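Local coordinates for protein Old Yellow Enzyme (Pichia, PDB 6AGZ) that probably catalyses the asymmetric reduction of the carbon-carbon double bond of enone compounds, using a bound flavin mononucleotide as redox cofactor, at residues P33-S41 with R369-Y379; I65-P73 with P82-W93. All coordinates share one frame; numbering follows the deposited sequence.

Contact 1 (P33-S41 with R369-Y379). With FMN (flavin mononucleotide), chain C.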
# COMPACT_ATOMS: atom_id res chain seq x y z
N PRO A 33 9.00 -23.22 -3.37
CA PRO A 33 8.13 -24.38 -3.61
C PRO A 33 7.88 -24.56 -5.09
O PRO A 33 7.49 -23.63 -5.79
CB PRO A 33 6.85 -24.02 -2.85
CG PRO A 33 6.90 -22.53 -2.68
CD PRO A 33 8.35 -22.20 -2.53
N THR A 34 8.12 -25.78 -5.58
CA THR A 34 7.99 -26.09 -7.00
C THR A 34 7.27 -27.42 -7.15
O THR A 34 7.85 -28.48 -6.86
CB THR A 34 9.36 -26.12 -7.68
OG1 THR A 34 10.07 -24.91 -7.38
CG2 THR A 34 9.20 -26.25 -9.18
N THR A 35 6.03 -27.37 -7.61
CA THR A 35 5.22 -28.57 -7.79
C THR A 35 5.74 -29.38 -8.98
O THR A 35 5.96 -28.84 -10.06
CB THR A 35 3.76 -28.18 -8.01
OG1 THR A 35 3.23 -27.62 -6.80
CG2 THR A 35 2.94 -29.40 -8.42
N ARG A 36 5.93 -30.68 -8.76
CA ARG A 36 6.45 -31.57 -9.80
C ARG A 36 5.64 -32.83 -10.02
O ARG A 36 5.81 -33.47 -11.07
CB ARG A 36 7.90 -31.97 -9.48
CG ARG A 36 8.85 -30.80 -9.28
CD ARG A 36 8.92 -29.92 -10.51
NE ARG A 36 9.28 -30.67 -11.71
CZ ARG A 36 10.52 -31.00 -12.05
NH1 ARG A 36 11.54 -30.64 -11.27
NH2 ARG A 36 10.75 -31.68 -13.16
N PHE A 37 4.77 -33.23 -9.08
CA PHE A 37 3.89 -34.39 -9.23
C PHE A 37 4.69 -35.69 -9.41
O PHE A 37 4.43 -36.49 -10.30
CB PHE A 37 2.92 -34.20 -10.40
CG PHE A 37 1.94 -33.08 -10.19
CD1 PHE A 37 1.31 -32.91 -8.97
CD2 PHE A 37 1.67 -32.19 -11.21
CE1 PHE A 37 0.41 -31.88 -8.78
CE2 PHE A 37 0.77 -31.15 -11.03
CZ PHE A 37 0.14 -31.00 -9.81
N ARG A 38 5.68 -35.89 -8.53
CA ARG A 38 6.45 -37.12 -8.50
C ARG A 38 6.16 -37.96 -7.26
O ARG A 38 6.97 -38.81 -6.88
CB ARG A 38 7.95 -36.83 -8.61
CG ARG A 38 8.51 -36.95 -10.02
CD ARG A 38 8.00 -35.84 -10.93
NE ARG A 38 8.68 -35.85 -12.22
CZ ARG A 38 8.61 -34.86 -13.11
NH1 ARG A 38 7.89 -33.77 -12.84
NH2 ARG A 38 9.26 -34.95 -14.26
N ASN A 39 5.01 -37.73 -6.62
CA ASN A 39 4.54 -38.59 -5.55
C ASN A 39 3.76 -39.76 -6.14
O ASN A 39 3.43 -39.78 -7.32
CB ASN A 39 3.65 -37.80 -4.58
CG ASN A 39 4.34 -36.59 -4.00
OD1 ASN A 39 4.87 -36.63 -2.88
ND2 ASN A 39 4.34 -35.49 -4.75
N THR A 40 3.47 -40.74 -5.29
CA THR A 40 2.65 -41.86 -5.73
C THR A 40 1.21 -41.39 -5.93
O THR A 40 0.82 -40.27 -5.55
CB THR A 40 2.69 -42.99 -4.71
OG1 THR A 40 2.13 -42.55 -3.47
CG2 THR A 40 4.12 -43.45 -4.48
N SER A 41 0.40 -42.25 -6.54
CA SER A 41 -1.04 -41.98 -6.61
C SER A 41 -1.66 -41.94 -5.22
O SER A 41 -2.75 -41.37 -5.06
CB SER A 41 -1.73 -43.04 -7.47
OG SER A 41 -1.75 -44.30 -6.83
N ARG A 369 8.75 -30.75 -19.08
CA ARG A 369 8.85 -31.84 -18.11
C ARG A 369 8.68 -31.35 -16.68
O ARG A 369 9.03 -32.07 -15.74
CB ARG A 369 10.18 -32.58 -18.27
CG ARG A 369 10.16 -33.64 -19.37
CD ARG A 369 11.23 -33.41 -20.42
NE ARG A 369 12.32 -34.37 -20.32
CZ ARG A 369 13.60 -34.05 -20.20
NH1 ARG A 369 13.97 -32.77 -20.17
NH2 ARG A 369 14.52 -35.00 -20.12
N PHE A 370 8.15 -30.14 -16.49
CA PHE A 370 7.83 -29.66 -15.15
C PHE A 370 6.83 -30.59 -14.46
O PHE A 370 7.01 -30.96 -13.30
CB PHE A 370 7.26 -28.24 -15.21
CG PHE A 370 8.30 -27.17 -15.43
CD1 PHE A 370 9.65 -27.47 -15.39
CD2 PHE A 370 7.92 -25.86 -15.66
CE1 PHE A 370 10.60 -26.48 -15.59
CE2 PHE A 370 8.86 -24.87 -15.85
CZ PHE A 370 10.20 -25.18 -15.82
N TYR A 371 5.77 -30.97 -15.18
CA TYR A 371 4.66 -31.71 -14.59
C TYR A 371 4.52 -33.11 -15.19
O TYR A 371 3.41 -33.65 -15.24
CB TYR A 371 3.35 -30.93 -14.77
CG TYR A 371 3.40 -29.51 -14.23
CD1 TYR A 371 3.44 -29.27 -12.87
CD2 TYR A 371 3.38 -28.42 -15.10
CE1 TYR A 371 3.48 -27.97 -12.38
CE2 TYR A 371 3.42 -27.13 -14.61
CZ TYR A 371 3.47 -26.91 -13.25
OH TYR A 371 3.50 -25.62 -12.77
N LYS A 372 5.62 -33.70 -15.64
CA LYS A 372 5.58 -35.06 -16.16
C LYS A 372 5.30 -36.02 -15.01
O LYS A 372 6.19 -36.29 -14.19
CB LYS A 372 6.89 -35.40 -16.87
CG LYS A 372 6.75 -36.48 -17.93
CD LYS A 372 8.06 -36.69 -18.68
CE LYS A 372 7.82 -37.19 -20.10
NZ LYS A 372 7.34 -38.60 -20.14
N ILE A 373 4.07 -36.52 -14.94
CA ILE A 373 3.59 -37.21 -13.75
C ILE A 373 4.38 -38.49 -13.50
O ILE A 373 4.48 -39.36 -14.38
CB ILE A 373 2.09 -37.50 -13.88
CG1 ILE A 373 1.29 -36.20 -13.78
CG2 ILE A 373 1.64 -38.50 -12.82
CD1 ILE A 373 -0.18 -36.36 -14.10
N PHE A 374 4.95 -38.60 -12.30
CA PHE A 374 5.51 -39.85 -11.78
C PHE A 374 6.65 -40.37 -12.65
O PHE A 374 6.84 -41.59 -12.78
CB PHE A 374 4.41 -40.91 -11.63
CG PHE A 374 4.72 -41.96 -10.60
CD1 PHE A 374 5.01 -41.61 -9.30
CD2 PHE A 374 4.70 -43.30 -10.94
CE1 PHE A 374 5.29 -42.58 -8.35
CE2 PHE A 374 4.97 -44.28 -10.00
CZ PHE A 374 5.27 -43.91 -8.70
N SER A 375 7.43 -39.47 -13.25
CA SER A 375 8.51 -39.85 -14.14
C SER A 375 9.80 -39.16 -13.73
O SER A 375 9.80 -37.97 -13.39
CB SER A 375 8.18 -39.50 -15.59
OG SER A 375 9.28 -39.74 -16.45
N ASN A 376 10.90 -39.92 -13.76
CA ASN A 376 12.22 -39.34 -13.52
C ASN A 376 12.75 -38.55 -14.71
O ASN A 376 13.72 -37.81 -14.55
CB ASN A 376 13.23 -40.44 -13.16
CG ASN A 376 12.94 -41.09 -11.83
OD1 ASN A 376 12.24 -40.52 -10.99
ND2 ASN A 376 13.48 -42.29 -11.62
N ASP A 377 12.14 -38.71 -15.88
CA ASP A 377 12.58 -37.98 -17.06
C ASP A 377 12.37 -36.48 -16.86
O ASP A 377 11.27 -36.03 -16.55
CB ASP A 377 11.82 -38.46 -18.30
CG ASP A 377 12.34 -37.85 -19.58
OD1 ASP A 377 13.51 -37.41 -19.60
OD2 ASP A 377 11.58 -37.81 -20.57
N GLY A 378 13.45 -35.71 -17.05
CA GLY A 378 13.41 -34.30 -16.75
C GLY A 378 13.29 -33.97 -15.28
O GLY A 378 13.06 -32.81 -14.93
N TYR A 379 13.44 -34.97 -14.41
CA TYR A 379 13.37 -34.80 -12.96
C TYR A 379 14.68 -35.17 -12.28
O TYR A 379 15.20 -34.39 -11.47
CB TYR A 379 12.21 -35.63 -12.40
CG TYR A 379 11.90 -35.39 -10.94
CD1 TYR A 379 11.17 -34.27 -10.54
CD2 TYR A 379 12.32 -36.28 -9.96
CE1 TYR A 379 10.88 -34.05 -9.21
CE2 TYR A 379 12.04 -36.06 -8.63
CZ TYR A 379 11.31 -34.94 -8.26
OH TYR A 379 11.03 -34.72 -6.93
N1 FMN C . 4.92 -21.57 -6.18
C2 FMN C . 4.28 -21.94 -5.01
O2 FMN C . 4.08 -21.10 -4.13
N3 FMN C . 3.86 -23.24 -4.82
C4 FMN C . 4.08 -24.18 -5.81
O4 FMN C . 3.71 -25.34 -5.65
C4A FMN C . 4.72 -23.81 -6.98
N5 FMN C . 4.94 -24.75 -7.96
C5A FMN C . 5.58 -24.40 -9.13
C6 FMN C . 5.79 -25.36 -10.11
C7 FMN C . 6.44 -25.01 -11.29
C7M FMN C . 6.67 -26.04 -12.35
C8 FMN C . 6.86 -23.70 -11.49
C8M FMN C . 7.56 -23.33 -12.77
C9 FMN C . 6.64 -22.75 -10.51
C9A FMN C . 6.00 -23.09 -9.32
N10 FMN C . 5.78 -22.14 -8.34
C10 FMN C . 5.14 -22.50 -7.17
C1' FMN C . 6.25 -20.73 -8.54
C2' FMN C . 7.72 -20.66 -8.12
O2' FMN C . 7.82 -20.99 -6.75
C3' FMN C . 8.37 -19.30 -8.38
O3' FMN C . 7.74 -18.31 -7.61
C4' FMN C . 8.29 -18.94 -9.86
O4' FMN C . 8.70 -20.04 -10.64
C5' FMN C . 9.19 -17.75 -10.20
O5' FMN C . 10.51 -18.02 -9.78
P FMN C . 11.66 -18.30 -10.87
O1P FMN C . 11.66 -17.17 -11.87
O2P FMN C . 13.00 -18.37 -10.19
O3P FMN C . 11.37 -19.61 -11.56
O HOH W 1 14.15 -31.66 -12.05
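Arg-36 and Arg-38 drive their guanidinium groups into the carbonyl-lined bend of 369-379, fastening the loop after the first strand of the TIM barrel to the C-terminal loop beside the flavin. This buried half is tight. Arg-36 NE gives Phe-370 O a 2.8 Å bond in the carbonyl plane, on a lone pair, while Arg-36 NH2 is shared between Arg-369 O and Gly-378 O. Arg-38 NE reaches Ser-375 O at 2.7 Å, and Arg-38 NH2 meets Arg-369 O from the face opposite to Arg-36 NH2. Lys-372 O sits over the centre of the Arg-38 guanidinium, 3.0 Å from CZ, at a poor angle for hydrogen bonding. Tyr-379 covers the other face, its ring 19° from the guanidinium plane. The Arg-38 chain bends at CG (chi2 70°), and that methylene makes a CH-pi contact over the ring centre. One direct backbone bond, Phe-374 N to Phe-37 O, joins the loops at the type II turn 372-375.

The solvent side is looser: Phe-37 and Tyr-371 meet obliquely, and Ile-373 merely brushes Phe-37 CB. Toward the cofactor, Phe-370 and Tyr-371 pack on the flavin's C7M methyl, and Thr-35, its hydroxyl beside its own backbone N (chi1 -68°), donates from OG1 to FMN O4 at 2.6 Å.

Contact 2 (I65-P73 with P82-W93); sequences ITEATFGAP and PMIYTDRQVEAW. With FMN (flavin mononucleotide), chain C.
Phe-70 and Met-83 form a single backbone bridge, Phe-70 N donating to Pro-82 O at 2.9 Å and Phe-70 O accepting from Ile-84 N at 3.2 Å, where the second barrel strand meets the run into its helix within a beta-alpha-beta unit of the TIM barrel. Met-83 CA adds a CA-H...O contact to Phe-70 O.

Pro-82 wedges in, its CG against Ala-68 O and Glu-67 OE1, while CB rests on Thr-69 OG1. That hydroxyl donates to Glu-67 O, and the Thr-69 methyl, CG2, packs on Met-83 CA at 3.6 Å. The Glu-67 carboxylate is held from elsewhere, OE2 by the hydroxyl of Tyr-53. With CG anti to the backbone N (chi1 -163°), Met-83 runs out along Phe-70 CB, and a bend at its thioether lays SD and CE against Pro-73. That proline also covers Tyr-85, its CD placed over the ring centre in a CH-pi contact, 3.6 Å from the centroid; Ala-72 CB touches the same ring at CD1.

At the other end, Trp-93 of the helix brings the six-membered part of its indole to Thr-66 and Glu-67, and NE1 makes a weak bond to Met-83 O near the ring plane. Thr-86 and Gln-89 form a capping box at the helix start, Gln-89 OE1 accepting from Thr-86 N and Thr-86 OG1 more weakly from Gln-89 N; OE1 takes a second bond from Tyr-85 N. On the cofactor side of the strand, Ala-68 CB lies 3.2 Å from FMN O4.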
# COMPACT_ATOMS: atom_id res chain seq x y z
N ILE A 65 12.54 -25.25 0.01
CA ILE A 65 11.11 -25.25 0.30
C ILE A 65 10.46 -26.33 -0.55
O ILE A 65 10.66 -26.36 -1.77
CB ILE A 65 10.47 -23.88 0.05
CG1 ILE A 65 11.25 -22.79 0.78
CG2 ILE A 65 9.03 -23.89 0.54
CD1 ILE A 65 10.66 -21.40 0.61
N THR A 66 9.70 -27.21 0.09
CA THR A 66 9.09 -28.32 -0.61
C THR A 66 8.03 -27.83 -1.59
O THR A 66 7.49 -26.73 -1.47
CB THR A 66 8.44 -29.30 0.36
OG1 THR A 66 7.24 -28.72 0.89
CG2 THR A 66 9.38 -29.62 1.50
N GLU A 67 7.76 -28.68 -2.58
CA GLU A 67 6.56 -28.54 -3.40
C GLU A 67 5.34 -28.36 -2.50
O GLU A 67 5.28 -28.89 -1.39
CB GLU A 67 6.40 -29.78 -4.27
CG GLU A 67 6.45 -31.06 -3.44
CD GLU A 67 6.92 -32.26 -4.24
OE1 GLU A 67 6.07 -32.93 -4.86
OE2 GLU A 67 8.14 -32.53 -4.23
N ALA A 68 4.38 -27.58 -2.99
CA ALA A 68 3.16 -27.34 -2.23
C ALA A 68 2.48 -28.66 -1.87
O ALA A 68 2.19 -29.47 -2.75
CB ALA A 68 2.22 -26.45 -3.03
N THR A 69 2.25 -28.85 -0.58
CA THR A 69 1.84 -30.14 -0.04
C THR A 69 0.46 -30.03 0.60
O THR A 69 0.22 -29.13 1.41
CB THR A 69 2.86 -30.64 1.00
OG1 THR A 69 4.11 -30.89 0.36
CG2 THR A 69 2.37 -31.91 1.67
N PHE A 70 -0.44 -30.93 0.22
CA PHE A 70 -1.78 -30.94 0.78
C PHE A 70 -1.73 -31.25 2.27
O PHE A 70 -1.07 -32.20 2.71
CB PHE A 70 -2.65 -31.99 0.07
CG PHE A 70 -2.73 -31.80 -1.42
CD1 PHE A 70 -2.88 -30.54 -1.97
CD2 PHE A 70 -2.66 -32.90 -2.27
CE1 PHE A 70 -2.95 -30.38 -3.34
CE2 PHE A 70 -2.73 -32.74 -3.64
CZ PHE A 70 -2.88 -31.48 -4.18
N GLY A 71 -2.43 -30.43 3.07
CA GLY A 71 -2.51 -30.68 4.49
C GLY A 71 -3.45 -31.81 4.85
O GLY A 71 -3.28 -32.46 5.89
N ALA A 72 -4.45 -32.05 4.02
CA ALA A 72 -5.45 -33.09 4.25
C ALA A 72 -6.06 -33.46 2.91
O ALA A 72 -5.87 -32.74 1.92
CB ALA A 72 -6.52 -32.62 5.25
N PRO A 73 -6.79 -34.58 2.83
CA PRO A 73 -7.47 -34.91 1.56
C PRO A 73 -8.36 -33.80 1.03
O PRO A 73 -8.40 -33.57 -0.18
CB PRO A 73 -8.27 -36.17 1.92
CG PRO A 73 -7.45 -36.82 2.97
CD PRO A 73 -6.84 -35.70 3.78
N PRO A 82 1.52 -34.08 -3.38
CA PRO A 82 2.04 -34.45 -2.06
C PRO A 82 1.03 -34.25 -0.95
O PRO A 82 0.07 -33.48 -1.07
CB PRO A 82 3.24 -33.50 -1.89
CG PRO A 82 3.17 -32.50 -3.05
CD PRO A 82 1.84 -32.69 -3.71
N MET A 83 1.27 -34.95 0.16
CA MET A 83 0.40 -34.85 1.33
C MET A 83 1.20 -35.19 2.58
O MET A 83 2.15 -35.98 2.53
CB MET A 83 -0.82 -35.77 1.20
CG MET A 83 -1.96 -35.43 2.15
SD MET A 83 -3.40 -36.49 1.96
CE MET A 83 -3.99 -35.97 0.35
N ILE A 84 0.82 -34.57 3.69
CA ILE A 84 1.50 -34.74 4.98
C ILE A 84 0.49 -35.24 6.00
O ILE A 84 0.56 -34.92 7.19
CB ILE A 84 2.18 -33.42 5.40
CG1 ILE A 84 3.12 -33.62 6.60
CG2 ILE A 84 1.15 -32.31 5.64
CD1 ILE A 84 4.49 -34.14 6.23
N TYR A 85 -0.47 -36.05 5.55
CA TYR A 85 -1.64 -36.40 6.35
C TYR A 85 -1.52 -37.77 7.03
O TYR A 85 -1.60 -37.86 8.25
CB TYR A 85 -2.90 -36.35 5.47
CG TYR A 85 -4.20 -36.50 6.22
CD1 TYR A 85 -4.67 -35.49 7.05
CD2 TYR A 85 -4.96 -37.65 6.08
CE1 TYR A 85 -5.87 -35.63 7.73
CE2 TYR A 85 -6.16 -37.80 6.76
CZ TYR A 85 -6.60 -36.79 7.58
OH TYR A 85 -7.79 -36.93 8.25
N THR A 86 -1.34 -38.83 6.25
CA THR A 86 -1.32 -40.17 6.83
C THR A 86 0.04 -40.46 7.47
O THR A 86 1.02 -39.73 7.29
CB THR A 86 -1.64 -41.23 5.78
OG1 THR A 86 -0.56 -41.33 4.84
CG2 THR A 86 -2.91 -40.86 5.03
N ASP A 87 0.09 -41.56 8.22
CA ASP A 87 1.34 -41.96 8.86
C ASP A 87 2.43 -42.22 7.83
O ASP A 87 3.57 -41.77 7.99
CB ASP A 87 1.12 -43.20 9.74
CG ASP A 87 0.42 -42.87 11.05
OD1 ASP A 87 0.19 -41.67 11.31
OD2 ASP A 87 0.11 -43.81 11.81
N ARG A 88 2.09 -42.95 6.76
CA ARG A 88 3.07 -43.26 5.72
C ARG A 88 3.65 -41.98 5.11
O ARG A 88 4.87 -41.86 4.94
CB ARG A 88 2.43 -44.13 4.63
CG ARG A 88 2.10 -45.54 5.09
CD ARG A 88 1.41 -46.35 3.99
NE ARG A 88 2.21 -46.44 2.77
CZ ARG A 88 1.81 -45.98 1.58
NH1 ARG A 88 0.62 -45.40 1.45
NH2 ARG A 88 2.60 -46.10 0.52
N GLN A 89 2.79 -41.02 4.78
CA GLN A 89 3.25 -39.77 4.19
C GLN A 89 4.20 -39.03 5.13
O GLN A 89 5.24 -38.52 4.69
CB GLN A 89 2.04 -38.90 3.84
CG GLN A 89 1.08 -39.53 2.84
CD GLN A 89 -0.31 -38.90 2.88
OE1 GLN A 89 -0.57 -37.98 3.66
NE2 GLN A 89 -1.20 -39.39 2.03
N VAL A 90 3.87 -39.00 6.42
CA VAL A 90 4.73 -38.32 7.39
C VAL A 90 6.06 -39.04 7.53
O VAL A 90 7.11 -38.41 7.72
CB VAL A 90 4.00 -38.19 8.74
CG1 VAL A 90 4.93 -37.61 9.80
CG2 VAL A 90 2.76 -37.32 8.59
N GLU A 91 6.05 -40.38 7.44
CA GLU A 91 7.30 -41.13 7.47
C GLU A 91 8.19 -40.76 6.28
O GLU A 91 9.38 -40.46 6.45
CB GLU A 91 7.02 -42.63 7.47
CG GLU A 91 6.21 -43.13 8.66
CD GLU A 91 5.69 -44.54 8.45
OE1 GLU A 91 6.50 -45.46 8.24
OE2 GLU A 91 4.45 -44.73 8.49
N ALA A 92 7.61 -40.79 5.08
CA ALA A 92 8.38 -40.47 3.88
C ALA A 92 8.97 -39.06 3.95
O ALA A 92 10.18 -38.86 3.75
CB ALA A 92 7.50 -40.62 2.64
N TRP A 93 8.12 -38.07 4.24
CA TRP A 93 8.62 -36.70 4.36
C TRP A 93 9.68 -36.59 5.45
O TRP A 93 10.65 -35.83 5.31
CB TRP A 93 7.47 -35.73 4.62
CG TRP A 93 6.75 -35.30 3.38
CD1 TRP A 93 5.43 -35.49 3.09
CD2 TRP A 93 7.32 -34.61 2.26
NE1 TRP A 93 5.14 -34.96 1.85
CE2 TRP A 93 6.28 -34.41 1.32
CE3 TRP A 93 8.60 -34.14 1.95
CZ2 TRP A 93 6.48 -33.76 0.11
CZ3 TRP A 93 8.80 -33.50 0.74
CH2 TRP A 93 7.75 -33.31 -0.17
N1 FMN C . 4.92 -21.57 -6.18
C2 FMN C . 4.28 -21.94 -5.01
O2 FMN C . 4.08 -21.10 -4.13
N3 FMN C . 3.86 -23.24 -4.82
C4 FMN C . 4.08 -24.18 -5.81
O4 FMN C . 3.71 -25.34 -5.65
C4A FMN C . 4.72 -23.81 -6.98
N5 FMN C . 4.94 -24.75 -7.96
C5A FMN C . 5.58 -24.40 -9.13
C6 FMN C . 5.79 -25.36 -10.11
C7 FMN C . 6.44 -25.01 -11.29
C7M FMN C . 6.67 -26.04 -12.35
C8 FMN C . 6.86 -23.70 -11.49
C8M FMN C . 7.56 -23.33 -12.77
C9 FMN C . 6.64 -22.75 -10.51
C9A FMN C . 6.00 -23.09 -9.32
N10 FMN C . 5.78 -22.14 -8.34
C10 FMN C . 5.14 -22.50 -7.17
C1' FMN C . 6.25 -20.73 -8.54
C2' FMN C . 7.72 -20.66 -8.12
O2' FMN C . 7.82 -20.99 -6.75
C3' FMN C . 8.37 -19.30 -8.38
O3' FMN C . 7.74 -18.31 -7.61
C4' FMN C . 8.29 -18.94 -9.86
O4' FMN C . 8.70 -20.04 -10.64
C5' FMN C . 9.19 -17.75 -10.20
O5' FMN C . 10.51 -18.02 -9.78
P FMN C . 11.66 -18.30 -10.87
O1P FMN C . 11.66 -17.17 -11.87
O2P FMN C . 13.00 -18.37 -10.19
O3P FMN C . 11.37 -19.61 -11.56

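In the fold
From the N terminus, the chain leaves barrel strand 29-31 and enters 33-41, the first half of contact 1. It then passes through helix 47-57 into strand 63-70, where 65-73 pairs with 82-93 across a gap of only eight residues, so contact 2 closes a short local loop ahead of helix 87-102. The remaining barrel units follow before 369-379 returns to complete contact 1, whose long loop encloses contact 2 without crossing it. Contact 1 ties the first barrel loop to the C-terminal region; contact 2 stays within one beta-alpha-beta unit. Asn-39 and Glu-67 join them through a probable hydrogen bond, and both contacts touch the flavin.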